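PDB 2DRH: 361aa long hypothetical D-aminopeptidase, which probably acts as an aminopeptidase of the S58 (DmpA-like) family, although its natural substrate is not established. Local coordinates for residues Glu65-Tyr77 with Leu250-Ile263. Numbering follows the deposited sequence.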
ATOM      1  N   GLU A  65       8.782 -22.266  14.043  1.00 21.43           N
ATOM      2  CA  GLU A  65       8.512 -22.742  12.693  1.00 22.37           C
ATOM      3  C   GLU A  65       7.344 -21.944  12.147  1.00 21.02           C
ATOM      4  O   GLU A  65       6.178 -22.307  12.315  1.00 19.44           O
ATOM      5  CB  GLU A  65       8.210 -24.246  12.684  1.00 23.52           C
ATOM      6  CG  GLU A  65       9.441 -25.069  13.008  1.00 28.18           C
ATOM      7  CD  GLU A  65       9.291 -26.529  12.650  1.00 31.81           C
ATOM      8  OE1 GLU A  65       8.397 -27.190  13.222  1.00 32.15           O
ATOM      9  OE2 GLU A  65      10.075 -27.007  11.796  1.00 33.83           O
ATOM     10  N   LYS A  66       7.689 -20.842  11.491  1.00 21.14           N
ATOM     11  CA  LYS A  66       6.717 -19.914  10.917  1.00 22.19           C
ATOM     12  C   LYS A  66       6.139 -20.378   9.577  1.00 23.38           C
ATOM     13  O   LYS A  66       6.709 -21.239   8.895  1.00 24.18           O
ATOM     14  CB  LYS A  66       7.392 -18.553  10.730  1.00 19.85           C
ATOM     15  CG  LYS A  66       7.970 -17.945  12.001  1.00 16.82           C
ATOM     16  CD  LYS A  66       9.199 -17.110  11.676  1.00 19.06           C
ATOM     17  CE  LYS A  66       9.439 -15.991  12.672  1.00 17.67           C
ATOM     18  NZ  LYS A  66       9.489 -16.433  14.096  1.00 17.89           N
ATOM     19  N   VAL A  67       4.994 -19.817   9.205  1.00 23.26           N
ATOM     20  CA  VAL A  67       4.389 -20.152   7.922  1.00 22.88           C
ATOM     21  C   VAL A  67       4.335 -18.860   7.117  1.00 24.65           C
ATOM     22  O   VAL A  67       4.199 -17.778   7.692  1.00 22.54           O
ATOM     23  CB  VAL A  67       2.945 -20.719   8.067  1.00 23.83           C
ATOM     24  CG1 VAL A  67       2.970 -22.028   8.862  1.00 22.76           C
ATOM     25  CG2 VAL A  67       2.036 -19.702   8.741  1.00 21.62           C
ATOM     26  N   LEU A  68       4.477 -18.965   5.798  1.00 23.65           N
ATOM     27  CA  LEU A  68       4.412 -17.784   4.949  1.00 23.16           C
ATOM     28  C   LEU A  68       2.960 -17.319   4.947  1.00 22.61           C
ATOM     29  O   LEU A  68       2.044 -18.141   4.959  1.00 22.77           O
ATOM     30  CB  LEU A  68       4.883 -18.122   3.534  1.00 23.32           C
ATOM     31  CG  LEU A  68       6.362 -18.529   3.446  1.00 22.88           C
ATOM     32  CD1 LEU A  68       6.740 -18.831   2.007  1.00 22.20           C
ATOM     33  CD2 LEU A  68       7.231 -17.402   3.987  1.00 24.52           C
ATOM     34  N   ALA A  69       2.737 -16.010   4.939  1.00 20.60           N
ATOM     35  CA  ALA A  69       1.364 -15.512   4.986  1.00 18.34           C
ATOM     36  C   ALA A  69       1.152 -14.169   4.303  1.00 19.10           C
ATOM     37  O   ALA A  69       2.105 -13.450   4.018  1.00 17.90           O
ATOM     38  CB  ALA A  69       0.913 -15.423   6.432  1.00 16.15           C
ATOM     39  N   GLY A  70      -0.120 -13.853   4.055  1.00 19.94           N
ATOM     40  CA  GLY A  70      -0.493 -12.606   3.417  1.00 17.94           C
ATOM     41  C   GLY A  70      -1.790 -12.090   4.012  1.00 19.09           C
ATOM     42  O   GLY A  70      -2.444 -12.795   4.782  1.00 15.72           O
ATOM     43  N   ALA A  71      -2.175 -10.863   3.666  1.00 17.79           N
ATOM     44  CA  ALA A  71      -3.410 -10.298   4.197  1.00 15.89           C
ATOM     45  C   ALA A  71      -3.888  -9.092   3.400  1.00 15.41           C
ATOM     46  O   ALA A  71      -3.098  -8.418   2.742  1.00 16.54           O
ATOM     47  CB  ALA A  71      -3.219  -9.916   5.646  1.00 14.74           C
ATOM     48  N   PHE A  72      -5.190  -8.839   3.461  1.00 15.72           N
ATOM     49  CA  PHE A  72      -5.791  -7.719   2.760  1.00 17.93           C
ATOM     50  C   PHE A  72      -6.867  -7.035   3.596  1.00 16.87           C
ATOM     51  O   PHE A  72      -7.773  -7.683   4.124  1.00 17.87           O
ATOM     52  CB  PHE A  72      -6.419  -8.179   1.447  1.00 15.88           C
ATOM     53  CG  PHE A  72      -7.213  -7.103   0.749  1.00 19.63           C
ATOM     54  CD1 PHE A  72      -6.584  -5.951   0.273  1.00 18.24           C
ATOM     55  CD2 PHE A  72      -8.590  -7.239   0.574  1.00 19.30           C
ATOM     56  CE1 PHE A  72      -7.315  -4.958  -0.365  1.00 17.67           C
ATOM     57  CE2 PHE A  72      -9.332  -6.248  -0.065  1.00 18.02           C
ATOM     58  CZ  PHE A  72      -8.696  -5.110  -0.534  1.00 16.98           C
ATOM     59  N   VAL A  73      -6.757  -5.721   3.721  1.00 17.51           N
ATOM     60  CA  VAL A  73      -7.754  -4.969   4.464  1.00 16.71           C
ATOM     61  C   VAL A  73      -8.708  -4.396   3.430  1.00 16.10           C
ATOM     62  O   VAL A  73      -8.314  -3.534   2.647  1.00 15.75           O
ATOM     63  CB  VAL A  73      -7.121  -3.810   5.251  1.00 18.79           C
ATOM     64  CG1 VAL A  73      -8.209  -3.048   6.022  1.00 16.26           C
ATOM     65  CG2 VAL A  73      -6.074  -4.351   6.220  1.00 18.08           C
ATOM     66  N   MET A  74      -9.941  -4.904   3.389  1.00 15.44           N
ATOM     67  CA  MET A  74     -10.928  -4.385   2.447  1.00 16.99           C
ATOM     68  C   MET A  74     -11.428  -3.053   3.022  1.00 16.45           C
ATOM     69  O   MET A  74     -11.503  -2.048   2.321  1.00 16.77           O
ATOM     70  CB  MET A  74     -12.096  -5.361   2.281  1.00 18.69           C
ATOM     71  CG  MET A  74     -13.248  -4.803   1.441  1.00 18.45           C
ATOM     72  SD  MET A  74     -12.785  -4.339  -0.245  1.00 23.38           S
ATOM     73  CE  MET A  74     -14.364  -4.387  -1.034  1.00 22.98           C
ATOM     74  N   ASN A  75     -11.773  -3.063   4.304  1.00 16.73           N
ATOM     75  CA  ASN A  75     -12.215  -1.850   4.983  1.00 16.85           C
ATOM     76  C   ASN A  75     -11.608  -1.865   6.376  1.00 15.86           C
ATOM     77  O   ASN A  75     -11.908  -2.740   7.191  1.00 13.61           O
ATOM     78  CB  ASN A  75     -13.739  -1.764   5.063  1.00 15.86           C
ATOM     79  CG  ASN A  75     -14.215  -0.407   5.591  1.00 17.33           C
ATOM     80  OD1 ASN A  75     -13.734   0.641   5.158  1.00 11.83           O
ATOM     81  ND2 ASN A  75     -15.164  -0.429   6.519  1.00 12.19           N
ATOM     82  N   GLY A  76     -10.737  -0.889   6.623  1.00 17.04           N
ATOM     83  CA  GLY A  76     -10.044  -0.778   7.893  1.00 18.24           C
ATOM     84  C   GLY A  76     -10.757  -0.238   9.122  1.00 17.45           C
ATOM     85  O   GLY A  76     -10.104   0.307  10.007  1.00 16.34           O
ATOM     86  N   TYR A  77     -12.076  -0.359   9.202  1.00 19.67           N
ATOM     87  CA  TYR A  77     -12.762   0.108  10.409  1.00 20.25           C
ATOM     88  C   TYR A  77     -12.639  -1.103  11.315  1.00 19.50           C
ATOM     89  O   TYR A  77     -13.624  -1.732  11.695  1.00 18.26           O
ATOM     90  CB  TYR A  77     -14.230   0.411  10.128  1.00 21.85           C
ATOM     91  CG  TYR A  77     -14.837   1.322  11.163  1.00 24.68           C
ATOM     92  CD1 TYR A  77     -15.061   0.881  12.463  1.00 24.38           C
ATOM     93  CD2 TYR A  77     -15.157   2.642  10.850  1.00 25.59           C
ATOM     94  CE1 TYR A  77     -15.589   1.734  13.432  1.00 28.82           C
ATOM     95  CE2 TYR A  77     -15.682   3.503  11.807  1.00 28.74           C
ATOM     96  CZ  TYR A  77     -15.897   3.043  13.094  1.00 28.98           C
ATOM     97  OH  TYR A  77     -16.428   3.891  14.040  1.00 31.87           O
ATOM     98  N   LEU A 250       3.090 -21.168  -1.834  1.00 20.61           N
ATOM     99  CA  LEU A 250       2.938 -19.784  -2.304  1.00 19.90           C
ATOM    100  C   LEU A 250       3.786 -18.817  -1.485  1.00 17.54           C
ATOM    101  O   LEU A 250       3.883 -18.945  -0.268  1.00 20.14           O
ATOM    102  CB  LEU A 250       1.479 -19.357  -2.196  1.00 17.62           C
ATOM    103  CG  LEU A 250       0.396 -20.163  -2.913  1.00 19.00           C
ATOM    104  CD1 LEU A 250      -0.966 -19.823  -2.300  1.00 18.12           C
ATOM    105  CD2 LEU A 250       0.412 -19.869  -4.400  1.00 17.30           C
ATOM    106  N   THR A 251       4.391 -17.845  -2.159  1.00 18.28           N
ATOM    107  CA  THR A 251       5.216 -16.851  -1.488  1.00 18.33           C
ATOM    108  C   THR A 251       4.306 -15.838  -0.783  1.00 18.78           C
ATOM    109  O   THR A 251       3.084 -15.878  -0.944  1.00 16.20           O
ATOM    110  CB  THR A 251       6.093 -16.103  -2.494  1.00 21.82           C
ATOM    111  OG1 THR A 251       5.270 -15.255  -3.312  1.00 23.56           O
ATOM    112  CG2 THR A 251       6.840 -17.110  -3.398  1.00 21.85           C
ATOM    113  N   GLY A 252       4.902 -14.951   0.005  1.00 18.25           N
ATOM    114  CA  GLY A 252       4.130 -13.942   0.710  1.00 19.60           C
ATOM    115  C   GLY A 252       3.292 -13.111  -0.247  1.00 18.90           C
ATOM    116  O   GLY A 252       2.095 -12.929  -0.036  1.00 19.62           O
ATOM    117  N   ARG A 253       3.919 -12.628  -1.313  1.00 19.06           N
ATOM    118  CA  ARG A 253       3.228 -11.815  -2.308  1.00 19.97           C
ATOM    119  C   ARG A 253       1.985 -12.513  -2.830  1.00 19.50           C
ATOM    120  O   ARG A 253       0.914 -11.908  -2.930  1.00 18.98           O
ATOM    121  CB  ARG A 253       4.161 -11.500  -3.480  1.00 18.03           C
ATOM    122  CG  ARG A 253       3.479 -10.765  -4.634  1.00 19.84           C
ATOM    123  CD  ARG A 253       4.430 -10.636  -5.803  1.00 20.81           C
ATOM    124  NE  ARG A 253       4.943 -11.951  -6.178  1.00 22.34           N
ATOM    125  CZ  ARG A 253       4.243 -12.857  -6.848  1.00 21.00           C
ATOM    126  NH1 ARG A 253       3.001 -12.585  -7.228  1.00 21.51           N
ATOM    127  NH2 ARG A 253       4.781 -14.034  -7.133  1.00 20.08           N
ATOM    128  N   GLN A 254       2.135 -13.791  -3.162  1.00 18.24           N
ATOM    129  CA  GLN A 254       1.030 -14.589  -3.680  1.00 15.35           C
ATOM    130  C   GLN A 254      -0.068 -14.769  -2.648  1.00 14.62           C
ATOM    131  O   GLN A 254      -1.243 -14.841  -2.994  1.00 14.22           O
ATOM    132  CB  GLN A 254       1.542 -15.965  -4.134  1.00 17.77           C
ATOM    133  CG  GLN A 254       2.468 -15.893  -5.330  1.00 18.59           C
ATOM    134  CD  GLN A 254       2.927 -17.262  -5.807  1.00 17.93           C
ATOM    135  OE1 GLN A 254       3.588 -18.000  -5.070  1.00 20.46           O
ATOM    136  NE2 GLN A 254       2.576 -17.605  -7.044  1.00 12.06           N
ATOM    137  N   LEU A 255       0.312 -14.852  -1.379  1.00 15.51           N
ATOM    138  CA  LEU A 255      -0.677 -15.020  -0.327  1.00 17.38           C
ATOM    139  C   LEU A 255      -1.464 -13.713  -0.116  1.00 17.90           C
ATOM    140  O   LEU A 255      -2.603 -13.742   0.347  1.00 18.81           O
ATOM    141  CB  LEU A 255       0.004 -15.508   0.958  1.00 17.98           C
ATOM    142  CG  LEU A 255       0.465 -16.983   0.837  1.00 20.40           C
ATOM    143  CD1 LEU A 255       1.502 -17.335   1.894  1.00 15.96           C
ATOM    144  CD2 LEU A 255      -0.746 -17.896   0.958  1.00 19.18           C
ATOM    145  N   ASN A 256      -0.868 -12.575  -0.465  1.00 17.39           N
ATOM    146  CA  ASN A 256      -1.589 -11.306  -0.353  1.00 18.93           C
ATOM    147  C   ASN A 256      -2.653 -11.325  -1.444  1.00 19.31           C
ATOM    148  O   ASN A 256      -3.766 -10.842  -1.243  1.00 21.15           O
ATOM    149  CB  ASN A 256      -0.667 -10.103  -0.573  1.00 17.76           C
ATOM    150  CG  ASN A 256       0.085  -9.709   0.681  1.00 17.43           C
ATOM    151  OD1 ASN A 256      -0.442  -9.813   1.791  1.00 16.17           O
ATOM    152  ND2 ASN A 256       1.312  -9.232   0.510  1.00 19.07           N
ATOM    153  N   ARG A 257      -2.312 -11.910  -2.592  1.00 17.71           N
ATOM    154  CA  ARG A 257      -3.256 -11.996  -3.704  1.00 17.27           C
ATOM    155  C   ARG A 257      -4.429 -12.879  -3.287  1.00 18.61           C
ATOM    156  O   ARG A 257      -5.591 -12.531  -3.502  1.00 19.43           O
ATOM    157  CB  ARG A 257      -2.576 -12.578  -4.953  1.00 16.32           C
ATOM    158  CG  ARG A 257      -1.322 -11.831  -5.411  1.00 15.72           C
ATOM    159  CD  ARG A 257      -0.773 -12.408  -6.716  1.00 15.50           C
ATOM    160  NE  ARG A 257      -1.541 -11.983  -7.889  1.00 15.83           N
ATOM    161  CZ  ARG A 257      -1.536 -12.612  -9.063  1.00 17.33           C
ATOM    162  NH1 ARG A 257      -0.805 -13.710  -9.225  1.00 15.47           N
ATOM    163  NH2 ARG A 257      -2.250 -12.139 -10.082  1.00 11.89           N
ATOM    164  N   VAL A 258      -4.119 -14.026  -2.688  1.00 16.85           N
ATOM    165  CA  VAL A 258      -5.140 -14.951  -2.222  1.00 15.35           C
ATOM    166  C   VAL A 258      -6.077 -14.251  -1.228  1.00 15.95           C
ATOM    167  O   VAL A 258      -7.294 -14.368  -1.321  1.00 16.57           O
ATOM    168  CB  VAL A 258      -4.482 -16.193  -1.539  1.00 16.04           C
ATOM    169  CG1 VAL A 258      -5.524 -16.996  -0.797  1.00 11.05           C
ATOM    170  CG2 VAL A 258      -3.792 -17.076  -2.605  1.00 13.72           C
ATOM    171  N   ALA A 259      -5.506 -13.522  -0.278  1.00 16.86           N
ATOM    172  CA  ALA A 259      -6.313 -12.822   0.713  1.00 18.38           C
ATOM    173  C   ALA A 259      -7.374 -11.935   0.043  1.00 18.19           C
ATOM    174  O   ALA A 259      -8.524 -11.899   0.477  1.00 20.38           O
ATOM    175  CB  ALA A 259      -5.409 -11.990   1.626  1.00 16.49           C
ATOM    176  N   LYS A 260      -6.990 -11.241  -1.024  1.00 18.60           N
ATOM    177  CA  LYS A 260      -7.908 -10.360  -1.749  1.00 18.20           C
ATOM    178  C   LYS A 260      -9.098 -11.077  -2.379  1.00 18.96           C
ATOM    179  O   LYS A 260     -10.176 -10.497  -2.523  1.00 16.75           O
ATOM    180  CB  LYS A 260      -7.171  -9.625  -2.870  1.00 19.59           C
ATOM    181  CG  LYS A 260      -6.351  -8.432  -2.452  1.00 20.73           C
ATOM    182  CD  LYS A 260      -5.890  -7.665  -3.688  1.00 20.92           C
ATOM    183  CE  LYS A 260      -5.027  -6.462  -3.326  1.00 22.28           C
ATOM    184  NZ  LYS A 260      -4.579  -5.757  -4.554  1.00 23.81           N
ATOM    185  N   ARG A 261      -8.894 -12.331  -2.772  1.00 18.07           N
ATOM    186  CA  ARG A 261      -9.937 -13.110  -3.416  1.00 17.37           C
ATOM    187  C   ARG A 261     -11.060 -13.477  -2.460  1.00 17.02           C
ATOM    188  O   ARG A 261     -12.174 -13.812  -2.884  1.00 17.16           O
ATOM    189  CB  ARG A 261      -9.319 -14.363  -4.054  1.00 18.58           C
ATOM    190  CG  ARG A 261      -8.279 -14.033  -5.122  1.00 17.10           C
ATOM    191  CD  ARG A 261      -8.862 -13.075  -6.168  1.00 19.43           C
ATOM    192  NE  ARG A 261      -7.945 -12.788  -7.269  1.00 17.31           N
ATOM    193  CZ  ARG A 261      -6.887 -11.992  -7.188  1.00 17.15           C
ATOM    194  NH1 ARG A 261      -6.589 -11.384  -6.051  1.00 19.37           N
ATOM    195  NH2 ARG A 261      -6.131 -11.797  -8.252  1.00 18.12           N
ATOM    196  N   ALA A 262     -10.773 -13.401  -1.170  1.00 16.35           N
ATOM    197  CA  ALA A 262     -11.776 -13.699  -0.164  1.00 18.38           C
ATOM    198  C   ALA A 262     -12.909 -12.675  -0.249  1.00 18.30           C
ATOM    199  O   ALA A 262     -14.053 -12.977   0.091  1.00 19.22           O
ATOM    200  CB  ALA A 262     -11.149 -13.666   1.230  1.00 19.64           C
ATOM    201  N   ILE A 263     -12.591 -11.470  -0.710  1.00 19.09           N
ATOM    202  CA  ILE A 263     -13.598 -10.420  -0.823  1.00 20.27           C
ATOM    203  C   ILE A 263     -14.619 -10.737  -1.903  1.00 21.17           C
ATOM    204  O   ILE A 263     -15.756 -10.258  -1.854  1.00 21.35           O
ATOM    205  CB  ILE A 263     -12.955  -9.057  -1.127  1.00 20.98           C
ATOM    206  CG1 ILE A 263     -11.905  -8.746  -0.066  1.00 21.63           C
ATOM    207  CG2 ILE A 263     -14.021  -7.963  -1.124  1.00 21.85           C
ATOM    208  CD1 ILE A 263     -12.446  -8.783   1.353  1.00 23.83           C
TER
HETATM  209  O   HOH W   1      -3.428  -7.992  -0.324  1.00 30.78           O
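Helix 252-268 packs on strand 65-73 of the mixed sheet, two layers of an alpha/beta arrangement in this S58-family fold, and Asn256 of the helix reaches across to the backbone of Ala71 on the strand. The short axes come within 5.8 Å and cross at -40°. Gly70 sits at the closest backbone approach: having no side chain, it lets the helix backbone at Leu255 and Asn256 come close, with its CA 4.1 Å from Asn256 CA.

The Asn256 amide supplies the direct polar link. Its OD1 accepts from Ala71 N at 2.8 Å, in the carbonyl plane, with an N-H...O angle of 164°. Alongside, a water donates to both Ala71 O and Asn256 O, while Trp87 NE1 also hydrogen-bonds to Ala71 O.

On one flank of Gly70, Leu255 CD1 packs against Leu68 CB and the Leu68 carbonyl. On the other, Ala259 CB rests 3.7 Å from Ala71 CA and meets Phe72 CB. With chi1 at 173°, Phe72 CG is trans to its own N, and the ring lies across Lys260: Lys260 CG sits over one face, 3.8 Å from the ring centroid, in a CH-pi contact. Ile263 CG1 comes in at the ring edge, 3.6 Å from Phe72 CE2. Past the ring, Met74 CB meets Ile263 CD1, and the bend at chi2 brings Met74 CE to 3.6 Å from Ile263 CG2.

Lys260 thus offers its aliphatic stem to Phe72 while its NZ bonds to Val73 O of the second subunit, tying this packing to the assembly. The chemistry is divided: apolar side chains make up most of the contact between helix and strand, and within it Asn256 OD1 satisfies Ala71 N, while the bridging water and Trp87 serve Ala71 O.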